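Long-range contact in ParB-C (Sulfolobus sp. NOB8H2, PDB 4RS7), which probably binds DNA through a histone-like fold as part of an archaeal plasmid DNA segregation machinery: residues 1-13 with 24-36. Numbering follows the deposited sequence.
Sequences ADLESLYRAMPSI and EKDAEKVYEIWRN
L6 and W34 both set CG opposite the backbone N (chi1 176° and 174°), and this turn brings L6 CD1 against the indole, 3.8 Å from W34 CE3. The two side chains run in opposite directions. L6 is a knob in the hole formed by A27, V30, Y31 and W34, and its other methyl, CD2, lies 4.0 Å from V30 CG1. A9 CB packs tightly on the indole, 3.3 Å from W34 CZ2. M10, a selenomethionine, adds an oblique Met-aromatic contact through SE to the five-membered ring. D2 stacks on the Y31 ring: its CB makes a CH-pi contact 3.8 Å from the ring centroid, and the carboxylate is tilted 26° from the ring plane. R35 CG covers the opposite ring face, while R35 NE donates a nearly straight bond of 3.1 Å to Y31 OH. With an alanine in place of Y31, D2 would probably lose its stacking surface and R35 NE its acceptor. Near the start of helix 24-50, a water bridges Y7 OH and E24 OE1. M73 of the second subunit also packs on W34. The short helix 2-9 crosses the long helix 24-50 with L6 as its knob, consistent with a histone-like fold.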
ATOM      1  N   ALA A   1     -18.763  14.406 -11.882  1.00 50.37           N
ATOM      2  CA  ALA A   1     -19.070  13.442 -10.829  1.00 54.61           C
ATOM      3  C   ALA A   1     -17.867  13.206  -9.919  1.00 43.59           C
ATOM      4  O   ALA A   1     -17.919  12.388  -9.000  1.00 41.59           O
ATOM      5  CB  ALA A   1     -19.545  12.129 -11.437  1.00 58.77           C
ATOM      6  N   ASP A   2     -16.785  13.932 -10.178  1.00 45.56           N
ATOM      7  CA  ASP A   2     -15.562  13.776  -9.406  1.00 34.70           C
ATOM      8  C   ASP A   2     -15.782  14.017  -7.916  1.00 32.07           C
ATOM      9  O   ASP A   2     -15.710  13.084  -7.119  1.00 28.35           O
ATOM     10  CB  ASP A   2     -14.460  14.700  -9.932  1.00 32.57           C
ATOM     11  CG  ASP A   2     -13.952  14.283 -11.299  1.00 45.64           C
ATOM     12  OD1 ASP A   2     -14.162  13.110 -11.678  1.00 49.45           O
ATOM     13  OD2 ASP A   2     -13.342  15.123 -11.993  1.00 54.16           O
ATOM     14  N   LEU A   3     -16.049  15.267  -7.547  1.00 22.50           N
ATOM     15  CA  LEU A   3     -16.133  15.637  -6.137  1.00 24.15           C
ATOM     16  C   LEU A   3     -17.152  14.801  -5.372  1.00 28.97           C
ATOM     17  O   LEU A   3     -16.970  14.516  -4.190  1.00 25.13           O
ATOM     18  CB  LEU A   3     -16.430  17.130  -5.976  1.00 27.25           C
ATOM     19  CG  LEU A   3     -15.336  18.057  -6.504  1.00 26.76           C
ATOM     20  CD1 LEU A   3     -15.644  19.500  -6.154  1.00 38.46           C
ATOM     21  CD2 LEU A   3     -13.982  17.650  -5.937  1.00 35.03           C
ATOM     22  N   GLU A   4     -18.224  14.400  -6.044  1.00 28.39           N
ATOM     23  CA  GLU A   4     -19.230  13.583  -5.386  1.00 27.86           C
ATOM     24  C   GLU A   4     -18.665  12.212  -5.022  1.00 24.70           C
ATOM     25  O   GLU A   4     -18.966  11.674  -3.958  1.00 22.01           O
ATOM     26  CB  GLU A   4     -20.479  13.440  -6.249  1.00 29.07           C
ATOM     27  CG  GLU A   4     -21.760  13.491  -5.438  1.00 41.09           C
ATOM     28  CD  GLU A   4     -21.788  14.676  -4.485  1.00 49.93           C
ATOM     29  OE1 GLU A   4     -21.452  15.800  -4.919  1.00 50.23           O
ATOM     30  OE2 GLU A   4     -22.134  14.484  -3.298  1.00 51.73           O
ATOM     31  N   SER A   5     -17.851  11.649  -5.909  1.00 24.24           N
ATOM     32  CA  SER A   5     -17.218  10.363  -5.638  1.00 27.27           C
ATOM     33  C   SER A   5     -16.248  10.507  -4.472  1.00 19.35           C
ATOM     34  O   SER A   5     -16.235   9.685  -3.559  1.00 23.71           O
ATOM     35  CB  SER A   5     -16.483   9.847  -6.875  1.00 26.40           C
ATOM     36  OG  SER A   5     -17.396   9.489  -7.896  1.00 39.54           O
ATOM     37  N   LEU A   6     -15.451  11.569  -4.510  1.00 17.41           N
ATOM     38  CA  LEU A   6     -14.488  11.846  -3.450  1.00 21.93           C
ATOM     39  C   LEU A   6     -15.175  11.972  -2.092  1.00 21.09           C
ATOM     40  O   LEU A   6     -14.725  11.391  -1.102  1.00 20.06           O
ATOM     41  CB  LEU A   6     -13.709  13.124  -3.762  1.00 15.91           C
ATOM     42  CG  LEU A   6     -12.733  13.569  -2.671  1.00 22.37           C
ATOM     43  CD1 LEU A   6     -11.573  12.584  -2.563  1.00 21.07           C
ATOM     44  CD2 LEU A   6     -12.223  14.976  -2.941  1.00 20.59           C
ATOM     45  N   TYR A   7     -16.268  12.727  -2.048  1.00 22.22           N
ATOM     46  CA  TYR A   7     -16.984  12.959  -0.795  1.00 18.88           C
ATOM     47  C   TYR A   7     -17.560  11.675  -0.208  1.00 24.08           C
ATOM     48  O   TYR A   7     -17.572  11.495   1.010  1.00 22.54           O
ATOM     49  CB  TYR A   7     -18.085  14.000  -0.988  1.00 24.85           C
ATOM     50  CG  TYR A   7     -17.562  15.382  -1.308  1.00 27.83           C
ATOM     51  CD1 TYR A   7     -18.338  16.293  -2.011  1.00 29.47           C
ATOM     52  CD2 TYR A   7     -16.291  15.776  -0.905  1.00 23.06           C
ATOM     53  CE1 TYR A   7     -17.866  17.557  -2.307  1.00 27.94           C
ATOM     54  CE2 TYR A   7     -15.810  17.039  -1.195  1.00 22.96           C
ATOM     55  CZ  TYR A   7     -16.603  17.924  -1.898  1.00 32.68           C
ATOM     56  OH  TYR A   7     -16.135  19.183  -2.191  1.00 23.47           O
ATOM     57  N   ARG A   8     -18.048  10.786  -1.068  1.00 23.46           N
ATOM     58  CA  ARG A   8     -18.555   9.502  -0.596  1.00 25.81           C
ATOM     59  C   ARG A   8     -17.433   8.656  -0.005  1.00 24.66           C
ATOM     60  O   ARG A   8     -17.617   7.983   1.012  1.00 20.44           O
ATOM     61  CB  ARG A   8     -19.269   8.737  -1.716  1.00 25.38           C
ATOM     62  CG  ARG A   8     -20.698   9.208  -1.974  1.00 37.95           C
ATOM     63  CD  ARG A   8     -21.423   8.284  -2.947  1.00 40.77           C
ATOM     64  NE  ARG A   8     -20.788   8.277  -4.261  1.00 43.29           N
ATOM     65  CZ  ARG A   8     -21.145   9.066  -5.269  1.00 50.21           C
ATOM     66  NH1 ARG A   8     -22.141   9.932  -5.120  1.00 48.06           N
ATOM     67  NH2 ARG A   8     -20.509   8.989  -6.431  1.00 41.23           N
ATOM     68  N   ALA A   9     -16.268   8.700  -0.644  1.00 22.67           N
ATOM     69  CA  ALA A   9     -15.125   7.911  -0.199  1.00 23.58           C
ATOM     70  C   ALA A   9     -14.429   8.540   1.006  1.00 23.88           C
ATOM     71  O   ALA A   9     -13.859   7.832   1.833  1.00 19.04           O
ATOM     72  CB  ALA A   9     -14.137   7.715  -1.339  1.00 18.33           C
HETATM   73  N   MSE A  10     -14.488   9.865   1.107  1.00 18.43           N
HETATM   74  CA  MSE A  10     -13.784  10.575   2.168  1.00 20.52           C
HETATM   75  C   MSE A  10     -14.689  11.577   2.888  1.00 16.53           C
HETATM   76  O   MSE A  10     -14.661  12.774   2.590  1.00 15.51           O
HETATM   77  CB  MSE A  10     -12.539  11.275   1.608  1.00 14.16           C
HETATM   78  CG  MSE A  10     -11.576  10.331   0.879  1.00 17.68           C
HETATM   79 SE   MSE A  10      -9.821  11.111   0.550  1.00 21.91          SE
HETATM   80  CE  MSE A  10      -9.288  11.395   2.414  1.00  9.43           C
ATOM     81  N   PRO A  11     -15.497  11.083   3.841  1.00 19.15           N
ATOM     82  CA  PRO A  11     -16.396  11.928   4.634  1.00 19.88           C
ATOM     83  C   PRO A  11     -15.654  13.051   5.354  1.00 20.69           C
ATOM     84  O   PRO A  11     -16.230  14.114   5.574  1.00 18.92           O
ATOM     85  CB  PRO A  11     -16.980  10.951   5.658  1.00 23.11           C
ATOM     86  CG  PRO A  11     -16.880   9.624   5.013  1.00 26.19           C
ATOM     87  CD  PRO A  11     -15.628   9.659   4.192  1.00 15.94           C
ATOM     88  N   SER A  12     -14.395  12.815   5.717  1.00 19.37           N
ATOM     89  CA  SER A  12     -13.606  13.820   6.427  1.00 25.99           C
ATOM     90  C   SER A  12     -13.355  15.045   5.564  1.00 19.66           C
ATOM     91  O   SER A  12     -13.332  16.170   6.061  1.00 16.43           O
ATOM     92  CB  SER A  12     -12.271  13.238   6.895  1.00 22.74           C
ATOM     93  OG  SER A  12     -12.476  12.274   7.912  1.00 42.61           O
ATOM     94  N   ILE A  13     -13.153  14.817   4.271  1.00 14.23           N
ATOM     95  CA  ILE A  13     -12.898  15.901   3.330  1.00 15.54           C
ATOM     96  C   ILE A  13     -14.179  16.676   3.029  1.00 17.08           C
ATOM     97  O   ILE A  13     -14.172  17.909   2.961  1.00 19.32           O
ATOM     98  CB  ILE A  13     -12.284  15.376   2.020  1.00 15.40           C
ATOM     99  CG1 ILE A  13     -10.933  14.707   2.298  1.00 16.42           C
ATOM    100  CG2 ILE A  13     -12.126  16.509   1.016  1.00 18.60           C
ATOM    101  CD1 ILE A  13      -9.868  15.657   2.825  1.00 16.02           C
ATOM    102  N   GLU A  24     -13.355  24.446  -2.705  1.00 23.73           N
ATOM    103  CA  GLU A  24     -13.718  23.456  -3.705  1.00 30.36           C
ATOM    104  C   GLU A  24     -12.526  23.115  -4.597  1.00 32.12           C
ATOM    105  O   GLU A  24     -12.326  21.955  -4.952  1.00 35.07           O
ATOM    106  CB  GLU A  24     -14.907  23.942  -4.538  1.00 42.08           C
ATOM    107  CG  GLU A  24     -15.454  22.912  -5.512  1.00 41.67           C
ATOM    108  CD  GLU A  24     -16.769  23.345  -6.135  1.00 60.14           C
ATOM    109  OE1 GLU A  24     -17.769  23.453  -5.395  1.00 57.11           O
ATOM    110  OE2 GLU A  24     -16.801  23.577  -7.364  1.00 60.27           O
ATOM    111  N   LYS A  25     -11.730  24.121  -4.951  1.00 27.41           N
ATOM    112  CA  LYS A  25     -10.508  23.876  -5.711  1.00 31.38           C
ATOM    113  C   LYS A  25      -9.558  23.006  -4.901  1.00 35.09           C
ATOM    114  O   LYS A  25      -8.889  22.129  -5.446  1.00 31.64           O
ATOM    115  CB  LYS A  25      -9.815  25.183  -6.101  1.00 38.71           C
ATOM    116  CG  LYS A  25     -10.090  25.633  -7.528  1.00 45.47           C
ATOM    117  CD  LYS A  25      -8.884  26.351  -8.118  1.00 46.22           C
ATOM    118  CE  LYS A  25      -7.681  25.419  -8.210  1.00 52.87           C
ATOM    119  NZ  LYS A  25      -6.472  26.091  -8.767  1.00 51.33           N
ATOM    120  N   ASP A  26      -9.498  23.259  -3.597  1.00 31.31           N
ATOM    121  CA  ASP A  26      -8.737  22.408  -2.691  1.00 30.22           C
ATOM    122  C   ASP A  26      -9.189  20.959  -2.837  1.00 22.76           C
ATOM    123  O   ASP A  26      -8.368  20.056  -2.983  1.00 28.99           O
ATOM    124  CB  ASP A  26      -8.926  22.849  -1.235  1.00 33.37           C
ATOM    125  CG  ASP A  26      -8.130  24.094  -0.884  1.00 38.07           C
ATOM    126  OD1 ASP A  26      -7.133  24.384  -1.577  1.00 35.55           O
ATOM    127  OD2 ASP A  26      -8.500  24.775   0.100  1.00 37.98           O
ATOM    128  N   ALA A  27     -10.502  20.746  -2.790  1.00 23.67           N
ATOM    129  CA  ALA A  27     -11.069  19.405  -2.890  1.00 23.86           C
ATOM    130  C   ALA A  27     -10.746  18.758  -4.236  1.00 29.22           C
ATOM    131  O   ALA A  27     -10.596  17.536  -4.325  1.00 21.30           O
ATOM    132  CB  ALA A  27     -12.577  19.443  -2.663  1.00 22.26           C
ATOM    133  N   GLU A  28     -10.645  19.583  -5.275  1.00 26.19           N
ATOM    134  CA  GLU A  28     -10.307  19.109  -6.616  1.00 27.92           C
ATOM    135  C   GLU A  28      -8.899  18.525  -6.651  1.00 25.23           C
ATOM    136  O   GLU A  28      -8.647  17.526  -7.326  1.00 25.04           O
ATOM    137  CB  GLU A  28     -10.435  20.240  -7.643  1.00 28.83           C
ATOM    138  CG  GLU A  28     -11.860  20.730  -7.847  1.00 40.52           C
ATOM    139  CD  GLU A  28     -11.972  21.811  -8.910  1.00 40.41           C
ATOM    140  OE1 GLU A  28     -10.926  22.311  -9.376  1.00 37.00           O
ATOM    141  OE2 GLU A  28     -13.113  22.158  -9.279  1.00 57.11           O
ATOM    142  N   LYS A  29      -7.988  19.163  -5.926  1.00 22.82           N
ATOM    143  CA  LYS A  29      -6.622  18.671  -5.792  1.00 20.33           C
ATOM    144  C   LYS A  29      -6.612  17.335  -5.057  1.00 24.78           C
ATOM    145  O   LYS A  29      -5.930  16.398  -5.464  1.00 20.23           O
ATOM    146  CB  LYS A  29      -5.765  19.682  -5.030  1.00 30.92           C
ATOM    147  CG  LYS A  29      -5.550  21.002  -5.757  1.00 40.90           C
ATOM    148  CD  LYS A  29      -5.084  22.083  -4.788  1.00 48.54           C
ATOM    149  CE  LYS A  29      -4.514  23.287  -5.518  1.00 52.69           C
ATOM    150  NZ  LYS A  29      -3.189  22.982  -6.129  1.00 51.28           N
ATOM    151  N   VAL A  30      -7.376  17.261  -3.970  1.00 22.50           N
ATOM    152  CA  VAL A  30      -7.476  16.045  -3.167  1.00 21.11           C
ATOM    153  C   VAL A  30      -8.002  14.880  -4.002  1.00 18.37           C
ATOM    154  O   VAL A  30      -7.521  13.754  -3.881  1.00 18.99           O
ATOM    155  CB  VAL A  30      -8.388  16.261  -1.943  1.00 20.48           C
ATOM    156  CG1 VAL A  30      -8.598  14.958  -1.184  1.00 15.54           C
ATOM    157  CG2 VAL A  30      -7.805  17.335  -1.030  1.00 17.66           C
ATOM    158  N   TYR A  31      -8.991  15.154  -4.848  1.00 17.65           N
ATOM    159  CA  TYR A  31      -9.514  14.139  -5.756  1.00 18.96           C
ATOM    160  C   TYR A  31      -8.394  13.510  -6.578  1.00 15.67           C
ATOM    161  O   TYR A  31      -8.272  12.289  -6.652  1.00 21.23           O
ATOM    162  CB  TYR A  31     -10.552  14.739  -6.705  1.00 25.40           C
ATOM    163  CG  TYR A  31     -10.977  13.781  -7.793  1.00 20.35           C
ATOM    164  CD1 TYR A  31     -12.026  12.896  -7.589  1.00 25.16           C
ATOM    165  CD2 TYR A  31     -10.319  13.747  -9.016  1.00 22.79           C
ATOM    166  CE1 TYR A  31     -12.416  12.014  -8.570  1.00 25.09           C
ATOM    167  CE2 TYR A  31     -10.703  12.863 -10.008  1.00 27.05           C
ATOM    168  CZ  TYR A  31     -11.755  11.999  -9.777  1.00 26.24           C
ATOM    169  OH  TYR A  31     -12.150  11.110 -10.749  1.00 25.15           O
ATOM    170  N   GLU A  32      -7.583  14.354  -7.203  1.00 19.68           N
ATOM    171  CA  GLU A  32      -6.522  13.875  -8.082  1.00 26.88           C
ATOM    172  C   GLU A  32      -5.519  12.997  -7.345  1.00 21.26           C
ATOM    173  O   GLU A  32      -5.086  11.971  -7.863  1.00 19.00           O
ATOM    174  CB  GLU A  32      -5.819  15.050  -8.765  1.00 26.73           C
ATOM    175  CG  GLU A  32      -6.739  15.846  -9.680  1.00 39.67           C
ATOM    176  CD  GLU A  32      -7.266  15.022 -10.847  1.00 44.54           C
ATOM    177  OE1 GLU A  32      -6.798  13.878 -11.034  1.00 44.25           O
ATOM    178  OE2 GLU A  32      -8.149  15.520 -11.576  1.00 35.05           O
ATOM    179  N   ILE A  33      -5.161  13.409  -6.133  1.00 19.06           N
ATOM    180  CA  ILE A  33      -4.254  12.641  -5.293  1.00 18.66           C
ATOM    181  C   ILE A  33      -4.889  11.315  -4.864  1.00 15.68           C
ATOM    182  O   ILE A  33      -4.229  10.274  -4.868  1.00 15.17           O
ATOM    183  CB  ILE A  33      -3.834  13.454  -4.046  1.00 20.28           C
ATOM    184  CG1 ILE A  33      -3.108  14.734  -4.465  1.00 18.03           C
ATOM    185  CG2 ILE A  33      -2.964  12.621  -3.136  1.00 16.83           C
ATOM    186  CD1 ILE A  33      -1.824  14.484  -5.234  1.00 16.81           C
ATOM    187  N   TRP A  34      -6.167  11.364  -4.491  1.00 16.33           N
ATOM    188  CA  TRP A  34      -6.939  10.170  -4.142  1.00 17.17           C
ATOM    189  C   TRP A  34      -6.889   9.145  -5.266  1.00 15.61           C
ATOM    190  O   TRP A  34      -6.643   7.959  -5.032  1.00 15.89           O
ATOM    191  CB  TRP A  34      -8.395  10.554  -3.847  1.00 18.40           C
ATOM    192  CG  TRP A  34      -9.329   9.397  -3.619  1.00 14.51           C
ATOM    193  CD1 TRP A  34      -9.168   8.369  -2.733  1.00 17.82           C
ATOM    194  CD2 TRP A  34     -10.592   9.177  -4.261  1.00 18.84           C
ATOM    195  NE1 TRP A  34     -10.243   7.513  -2.798  1.00 16.32           N
ATOM    196  CE2 TRP A  34     -11.133   7.989  -3.730  1.00 19.01           C
ATOM    197  CE3 TRP A  34     -11.315   9.864  -5.241  1.00 22.55           C
ATOM    198  CZ2 TRP A  34     -12.360   7.473  -4.145  1.00 22.40           C
ATOM    199  CZ3 TRP A  34     -12.537   9.351  -5.652  1.00 20.75           C
ATOM    200  CH2 TRP A  34     -13.045   8.168  -5.102  1.00 21.98           C
ATOM    201  N   ARG A  35      -7.117   9.610  -6.491  1.00 19.16           N
ATOM    202  CA  ARG A  35      -7.057   8.745  -7.665  1.00 17.78           C
ATOM    203  C   ARG A  35      -5.640   8.239  -7.920  1.00 17.15           C
ATOM    204  O   ARG A  35      -5.436   7.055  -8.184  1.00 20.85           O
ATOM    205  CB  ARG A  35      -7.578   9.476  -8.910  1.00 21.26           C
ATOM    206  CG  ARG A  35      -9.069   9.767  -8.896  1.00 24.95           C
ATOM    207  CD  ARG A  35      -9.884   8.507  -8.668  1.00 23.38           C
ATOM    208  NE  ARG A  35     -11.303   8.738  -8.922  1.00 32.92           N
ATOM    209  CZ  ARG A  35     -12.280   7.920  -8.545  1.00 33.37           C
ATOM    210  NH1 ARG A  35     -11.998   6.808  -7.878  1.00 31.62           N
ATOM    211  NH2 ARG A  35     -13.544   8.220  -8.827  1.00 29.35           N
ATOM    212  N   ASN A  36      -4.662   9.137  -7.844  1.00 22.27           N
ATOM    213  CA  ASN A  36      -3.273   8.771  -8.106  1.00 18.37           C
ATOM    214  C   ASN A  36      -2.746   7.730  -7.122  1.00 23.02           C
ATOM    215  O   ASN A  36      -1.962   6.848  -7.485  1.00 19.45           O
ATOM    216  CB  ASN A  36      -2.367  10.008  -8.092  1.00 28.10           C
ATOM    217  CG  ASN A  36      -2.631  10.945  -9.262  1.00 33.09           C
ATOM    218  OD1 ASN A  36      -3.337  10.596 -10.211  1.00 36.30           O
ATOM    219  ND2 ASN A  36      -2.053  12.139  -9.202  1.00 33.71           N
TER
HETATM  220  O   HOH W   1     -17.947  21.099  -3.307  1.00 36.33           O